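Local structure of CDP-glucose 4,6-dehydratase (Salmonella enterica subsp. enterica serovar Typhi, 1WVG) at residues R206-P209 against D210-R213; P47-F50 against E51-L55. The protein catalyses the NAD(+)-dependent dehydration of CDP-D-glucose to CDP-4-dehydro-6-deoxy-D-glucose, a step towards the dideoxy sugars of the lipopolysaccharide O-antigen. All coordinates share one frame; numbering follows the deposited sequence.

Contact 1: residues R206-P209 against D210-R213; sequences RLIP and DILR. With CXY (cytidine-5'-diphospho-beta-D-xylose), chain D; APR (adenosine-5-diphosphoribose), chain C.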
loop_
_atom_site.group_PDB
_atom_site.type_symbol
_atom_site.label_atom_id
_atom_site.label_comp_id
_atom_site.label_asym_id
_atom_site.label_seq_id
_atom_site.Cartn_x
_atom_site.Cartn_y
_atom_site.Cartn_z
ATOM N N ARG A 206 7.115 31.199 12.006
ATOM C CA ARG A 206 7.298 30.817 10.613
ATOM C C ARG A 206 8.658 31.310 10.206
ATOM O O ARG A 206 9.127 32.299 10.746
ATOM C CB ARG A 206 6.164 31.250 9.684
ATOM C CG ARG A 206 4.810 30.576 10.003
ATOM C CD ARG A 206 3.843 30.776 8.830
ATOM N NE ARG A 206 2.559 30.125 8.996
ATOM C CZ ARG A 206 1.411 30.582 8.479
ATOM N NH1 ARG A 206 1.326 31.702 7.756
ATOM N NH2 ARG A 206 0.287 29.901 8.679
ATOM N N LEU A 207 9.287 30.602 9.290
ATOM C CA LEU A 207 10.629 30.881 8.844
ATOM C C LEU A 207 10.948 32.246 8.275
ATOM O O LEU A 207 11.816 32.953 8.762
ATOM C CB LEU A 207 11.116 29.788 7.893
ATOM C CG LEU A 207 12.576 29.981 7.495
ATOM C CD1 LEU A 207 13.475 29.726 8.717
ATOM C CD2 LEU A 207 12.918 29.064 6.316
ATOM N N ILE A 208 10.265 32.585 7.204
ATOM C CA ILE A 208 10.476 33.852 6.529
ATOM C C ILE A 208 10.103 35.043 7.386
ATOM O O ILE A 208 10.841 36.025 7.426
ATOM C CB ILE A 208 9.707 33.862 5.237
ATOM C CG1 ILE A 208 10.354 32.827 4.315
ATOM C CG2 ILE A 208 9.771 35.262 4.667
ATOM C CD1 ILE A 208 11.674 33.339 3.713
ATOM N N PRO A 209 8.963 34.970 8.076
ATOM C CA PRO A 209 8.631 36.092 8.917
ATOM C C PRO A 209 9.732 36.260 9.943
ATOM O O PRO A 209 10.198 37.387 10.153
ATOM C CB PRO A 209 7.251 35.845 9.556
ATOM C CG PRO A 209 6.580 34.872 8.612
ATOM C CD PRO A 209 7.717 34.168 7.876
ATOM N N ASP A 210 10.145 35.123 10.525
ATOM C CA ASP A 210 11.210 35.068 11.528
ATOM C C ASP A 210 12.447 35.743 10.992
ATOM O O ASP A 210 13.105 36.532 11.658
ATOM C CB ASP A 210 11.611 33.618 11.945
ATOM C CG ASP A 210 10.829 33.005 13.094
ATOM O OD1 ASP A 210 9.823 33.491 13.577
ATOM O OD2 ASP A 210 11.335 31.882 13.541
ATOM N N ILE A 211 12.747 35.396 9.761
ATOM C CA ILE A 211 13.915 35.916 9.121
ATOM C C ILE A 211 13.832 37.390 8.891
ATOM O O ILE A 211 14.777 38.129 9.151
ATOM C CB ILE A 211 14.126 35.245 7.797
ATOM C CG1 ILE A 211 14.711 33.844 7.990
ATOM C CG2 ILE A 211 15.080 36.128 7.046
ATOM C CD1 ILE A 211 14.613 32.988 6.710
ATOM N N LEU A 212 12.686 37.804 8.382
ATOM C CA LEU A 212 12.451 39.212 8.068
ATOM C C LEU A 212 12.525 40.140 9.280
ATOM O O LEU A 212 12.998 41.262 9.216
ATOM C CB LEU A 212 11.086 39.380 7.365
ATOM C CG LEU A 212 11.094 38.959 5.891
ATOM C CD1 LEU A 212 9.717 39.128 5.210
ATOM C CD2 LEU A 212 12.154 39.765 5.162
ATOM N N ARG A 213 12.033 39.652 10.404
ATOM C CA ARG A 213 11.994 40.397 11.643
ATOM C C ARG A 213 13.399 40.650 12.188
ATOM O O ARG A 213 13.698 41.768 12.611
ATOM C CB ARG A 213 11.086 39.678 12.649
ATOM C CG ARG A 213 10.975 40.373 14.004
ATOM C CD ARG A 213 12.151 40.056 14.924
ATOM N NE ARG A 213 12.370 41.054 15.991
ATOM C CZ ARG A 213 13.573 41.417 16.465
ATOM N NH1 ARG A 213 14.731 40.928 16.002
ATOM N NH2 ARG A 213 13.608 42.338 17.436
HETATM O O1B CXY D . 5.989 23.966 7.936
HETATM P PB CXY D . 5.358 24.861 8.985
HETATM O O2B CXY D . 5.492 24.346 10.394
HETATM O "O1'" CXY D . 3.770 25.089 8.623
HETATM O O3A CXY D . 6.154 26.143 8.651
HETATM P PA CXY D . 7.321 26.956 9.478
HETATM O O1A CXY D . 7.612 28.153 8.643
HETATM O O2A CXY D . 6.880 27.264 10.855
HETATM O O5D CXY D . 8.492 25.877 9.517
HETATM C C5D CXY D . 9.240 25.654 8.314
HETATM C C4D CXY D . 10.503 24.906 8.668
HETATM O O4D CXY D . 11.500 25.884 9.054
HETATM C C3D CXY D . 10.424 23.862 9.782
HETATM O O3D CXY D . 11.290 22.683 9.614
HETATM C C2D CXY D . 10.873 24.756 10.952
HETATM O O2D CXY D . 11.358 23.920 12.007
HETATM C C1D CXY D . 12.007 25.512 10.300
HETATM N N1 CXY D . 12.392 26.733 11.015
HETATM C C6 CXY D . 11.477 27.758 11.190
HETATM C C5 CXY D . 11.777 28.876 11.803
HETATM C C4 CXY D . 13.071 29.095 12.349
HETATM N N3 CXY D . 13.962 28.031 12.130
HETATM C C2 CXY D . 13.686 26.836 11.488
HETATM N N4 CXY D . 13.434 30.091 12.965
HETATM O O2 CXY D . 14.517 25.931 11.352
HETATM C "C1'" CXY D . 3.545 26.151 7.712
HETATM C "C2'" CXY D . 2.290 26.844 8.180
HETATM C "C3'" CXY D . 1.179 25.813 8.118
HETATM C "C4'" CXY D . 1.018 25.293 6.690
HETATM C "C5'" CXY D . 2.343 24.728 6.196
HETATM O "O2'" CXY D . 2.408 27.307 9.542
HETATM O "O3'" CXY D . -0.068 26.434 8.481
HETATM O "O4'" CXY D . -0.010 24.306 6.641
HETATM O "O5'" CXY D . 3.389 25.694 6.334
HETATM N N1 APR C . -12.959 31.557 13.937
HETATM C C2 APR C . -12.809 32.297 12.812
HETATM N N3 APR C . -11.716 32.600 12.179
HETATM C C4 APR C . -10.631 32.045 12.759
HETATM C C5 APR C . -10.601 31.260 13.868
HETATM C C6 APR C . -11.852 31.014 14.511
HETATM N N6 APR C . -12.067 30.244 15.592
HETATM N N7 APR C . -9.301 30.858 14.148
HETATM C C8 APR C . -8.569 31.428 13.203
HETATM N N9 APR C . -9.327 32.155 12.339
HETATM C "C1'" APR C . -8.914 32.939 11.188
HETATM C "C2'" APR C . -8.016 34.073 11.598
HETATM O "O2'" APR C . -8.790 35.124 12.193
HETATM C "C3'" APR C . -7.450 34.438 10.224
HETATM O "O3'" APR C . -8.304 35.198 9.354
HETATM O "O4'" APR C . -8.097 32.154 10.380
HETATM C "C4'" APR C . -7.209 33.012 9.659
HETATM C "C5'" APR C . -5.844 32.450 9.926
HETATM O "O5'" APR C . -4.902 33.214 9.133
HETATM P PA APR C . -3.299 33.158 9.415
HETATM O O1A APR C . -2.965 32.871 10.872
HETATM O O2A APR C . -2.644 34.336 8.658
HETATM O O3A APR C . -2.911 31.837 8.650
HETATM P PB APR C . -2.762 31.636 7.043
HETATM O O1B APR C . -1.285 31.463 6.780
HETATM O O2B APR C . -3.550 32.670 6.259
HETATM O O5D APR C . -3.596 30.290 6.873
HETATM C C5D APR C . -4.797 30.338 6.085
HETATM O O4D APR C . -4.413 28.145 4.992
HETATM O O1D APR C . -2.418 26.982 5.373
HETATM C C1D APR C . -3.838 27.073 5.685
HETATM O O2D APR C . -4.142 26.262 7.977
HETATM C C2D APR C . -3.990 27.428 7.144
HETATM O O3D APR C . -6.351 27.101 7.138
HETATM C C3D APR C . -5.346 28.111 7.169
HETATM C C4D APR C . -5.275 28.917 5.892
#
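Arg206 and Asp210, joined by the first turn of helix 207-216, grip the CDP-xylose at two separate points. The carboxylate oxygen Asp210 OD2 accepts the exocyclic amine N4 of the cytosine at 2.8 Å, nearly straight at 165°, consistent with recognition of the cytosine amino group. Arg206 reaches the other end of the ligand: NE donates to the xylose hydroxyl O2' at 2.9 Å, while NH1 (2.8 Å) and NH2 (2.9 Å) fork onto the single phosphate oxygen O1B of ADP-ribose, whose phosphorus PB lies in the guanidinium plane. One arginine therefore bridges the xylose and the ADP-ribose, the part of NAD(+) without nicotinamide, its chain extended from CG to NE. NH1 also forms a salt bridge with Asp201, a third partner for the guanidinium that should restrict its rotation. Between these points the backbone N of Leu207 donates to the alpha-phosphate oxygen O1A at 3.0 Å, a helix N terminus turned to an anion, and Leu207 CD1 lies against cytosine C5.

The second shell is the helix itself. With Arg206 at the N-cap position, Asp210 N bonds back to Arg206 O and ties the two ligand-binding residues one turn apart; Leu212 N to Ile208 O, at 2.7 Å, continues the helix. Leu207 CG meets Ile211 CD1 at 3.7 Å, and Ile208 CG2 meets Leu212 CD1 at 3.9 Å, one turn apart.

Outward, Ile208 and Leu212 face helices 272-283 and 322-337, while Leu207 and Ile211 lean on strand 221-223.

Contact 2: residues P47-F50 against E51-L55; sequences PSLF and EIVRL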
loop_
_atom_site.group_PDB
_atom_site.type_symbol
_atom_site.label_atom_id
_atom_site.label_comp_id
_atom_site.label_asym_id
_atom_site.label_seq_id
_atom_site.Cartn_x
_atom_site.Cartn_y
_atom_site.Cartn_z
ATOM N N PRO A 47 2.057 43.666 12.962
ATOM C CA PRO A 47 1.134 44.141 11.928
ATOM C C PRO A 47 0.373 43.001 11.209
ATOM O O PRO A 47 0.557 41.813 11.497
ATOM C CB PRO A 47 2.028 44.803 10.865
ATOM C CG PRO A 47 3.481 44.528 11.260
ATOM C CD PRO A 47 3.487 43.913 12.653
ATOM N N SER A 48 -0.472 43.389 10.263
ATOM C CA SER A 48 -1.257 42.455 9.500
ATOM C C SER A 48 -1.531 43.077 8.155
ATOM O O SER A 48 -1.780 44.264 8.000
ATOM C CB SER A 48 -2.570 42.092 10.163
ATOM O OG SER A 48 -3.546 42.953 9.610
ATOM N N LEU A 49 -1.466 42.244 7.145
ATOM C CA LEU A 49 -1.702 42.674 5.784
ATOM C C LEU A 49 -3.127 43.215 5.637
ATOM O O LEU A 49 -3.419 44.179 4.922
ATOM C CB LEU A 49 -1.399 41.478 4.815
ATOM C CG LEU A 49 -1.621 41.758 3.326
ATOM C CD1 LEU A 49 -0.556 42.708 2.776
ATOM C CD2 LEU A 49 -1.582 40.430 2.573
ATOM N N PHE A 50 -4.025 42.549 6.338
ATOM C CA PHE A 50 -5.391 42.970 6.277
ATOM C C PHE A 50 -5.470 44.455 6.603
ATOM O O PHE A 50 -6.001 45.294 5.858
ATOM C CB PHE A 50 -6.230 42.185 7.307
ATOM C CG PHE A 50 -7.721 42.419 7.098
ATOM C CD1 PHE A 50 -8.415 41.830 6.029
ATOM C CD2 PHE A 50 -8.430 43.252 7.971
ATOM C CE1 PHE A 50 -9.780 42.051 5.825
ATOM C CE2 PHE A 50 -9.792 43.500 7.772
ATOM C CZ PHE A 50 -10.466 42.898 6.701
ATOM N N GLU A 51 -4.930 44.743 7.773
ATOM C CA GLU A 51 -4.945 46.106 8.214
ATOM C C GLU A 51 -4.152 46.969 7.271
ATOM O O GLU A 51 -4.607 48.026 6.840
ATOM C CB GLU A 51 -4.419 46.240 9.646
ATOM C CG GLU A 51 -5.022 45.222 10.637
ATOM C CD GLU A 51 -6.371 45.610 11.209
ATOM O OE1 GLU A 51 -7.311 45.983 10.504
ATOM O OE2 GLU A 51 -6.428 45.489 12.527
ATOM N N ILE A 52 -2.945 46.507 6.959
ATOM C CA ILE A 52 -2.051 47.261 6.086
ATOM C C ILE A 52 -2.682 47.663 4.762
ATOM O O ILE A 52 -2.430 48.746 4.251
ATOM C CB ILE A 52 -0.692 46.575 5.831
ATOM C CG1 ILE A 52 0.195 46.450 7.070
ATOM C CG2 ILE A 52 0.098 47.289 4.750
ATOM C CD1 ILE A 52 -0.456 47.041 8.307
ATOM N N VAL A 53 -3.486 46.801 4.159
ATOM C CA VAL A 53 -4.018 47.214 2.870
ATOM C C VAL A 53 -5.439 47.743 2.933
ATOM O O VAL A 53 -6.047 47.923 1.868
ATOM C CB VAL A 53 -3.917 46.150 1.782
ATOM C CG1 VAL A 53 -2.466 45.838 1.439
ATOM C CG2 VAL A 53 -4.639 44.896 2.294
ATOM N N ARG A 54 -5.933 47.965 4.165
ATOM C CA ARG A 54 -7.285 48.494 4.436
ATOM C C ARG A 54 -8.361 47.680 3.742
ATOM O O ARG A 54 -9.292 48.257 3.174
ATOM C CB ARG A 54 -7.467 50.004 4.088
ATOM C CG ARG A 54 -6.741 51.051 4.966
ATOM C CD ARG A 54 -7.341 52.471 5.088
ATOM N NE ARG A 54 -7.327 53.024 6.468
ATOM C CZ ARG A 54 -7.627 54.277 6.926
ATOM N NH1 ARG A 54 -8.091 55.264 6.123
ATOM N NH2 ARG A 54 -7.568 54.518 8.251
ATOM N N LEU A 55 -8.231 46.339 3.773
ATOM C CA LEU A 55 -9.200 45.474 3.101
ATOM C C LEU A 55 -10.586 45.628 3.671
ATOM O O LEU A 55 -11.606 45.487 3.016
ATOM C CB LEU A 55 -8.791 44.014 3.297
ATOM C CG LEU A 55 -8.189 43.451 2.028
ATOM C CD1 LEU A 55 -7.800 42.006 2.286
ATOM C CD2 LEU A 55 -9.174 43.514 0.879
#
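The phenyl ring of Phe50 and the CB of Leu55 meet at 3.3 Å through ring atom CE1, the leucine carbon approaching obliquely and the two side chains crossing at about a right angle. Leu55 CD1 adds a looser touch at Phe50 CD1. On the CD2 side of the ring lies Glu51 OE1, 3.9 Å from that atom, with ring and carboxylate planes 41° apart. The ring also meets that of His17, the planes nearly perpendicular. With CG anti to the backbone N (chi1 -170°) and beside the carbonyl carbon, the Phe50 ring leans towards the C-terminal end of the turn, where Leu55 lies.

The short helix 49-52 is defined at both ends by its hydrogen bonds. At the start Ser48 is the N-cap: its OG accepts from Glu51 N, although the placement of that oxygen is less certain, and Ser48 O accepts from Ile52 N at 2.7 Å. Next, Val53 N bonds to Leu49 O at 2.7 Å, while Leu49 CD1 rests on Val53 CG1 at 3.9 Å. At the end, Arg54 with its positive phi of 53° is the C-prime residue of a Schellman motif: Leu55 N reaches back to Phe50 O at 3.2 Å, and Arg54 N to Glu51 O at 3.0 Å.

Leu49 and Val53 pack on helix 342-355, and Phe50 and Leu55 on Ser23 of helix 20-31. In the Schellman motif the 6→1 bond from Leu55 N to Phe50 O is accompanied by the apolar contact between the same two residues that is characteristic of it. Polar and apolar parts thus close the helix end together, while the cap at the start rests on a less certain oxygen.

Overall arrangement
From the N terminus the chain reaches contact 2 first, between strands 35-40 and 60-63, where its short helix forms the crossover of a beta-alpha-beta unit in the Rossmann sheet. Contact 1 follows much later, after strand 187-197, and opens helix 207-216 beside the nucleotide-sugar. Each closes a local helical turn; the two stand in series, neither enclosing nor crossing the other. The centres of contacts 1 and 2 lie about 18 Å apart and their nearest atoms about 8 Å, without touching. Helix 322-337 links them indirectly: it meets Ile208 and Leu212 of contact 1 and Pro47 and Leu49 of contact 2. Contact 1 touches both ligands, whereas Phe50 of contact 2 lies about 7 Å from ADP-ribose.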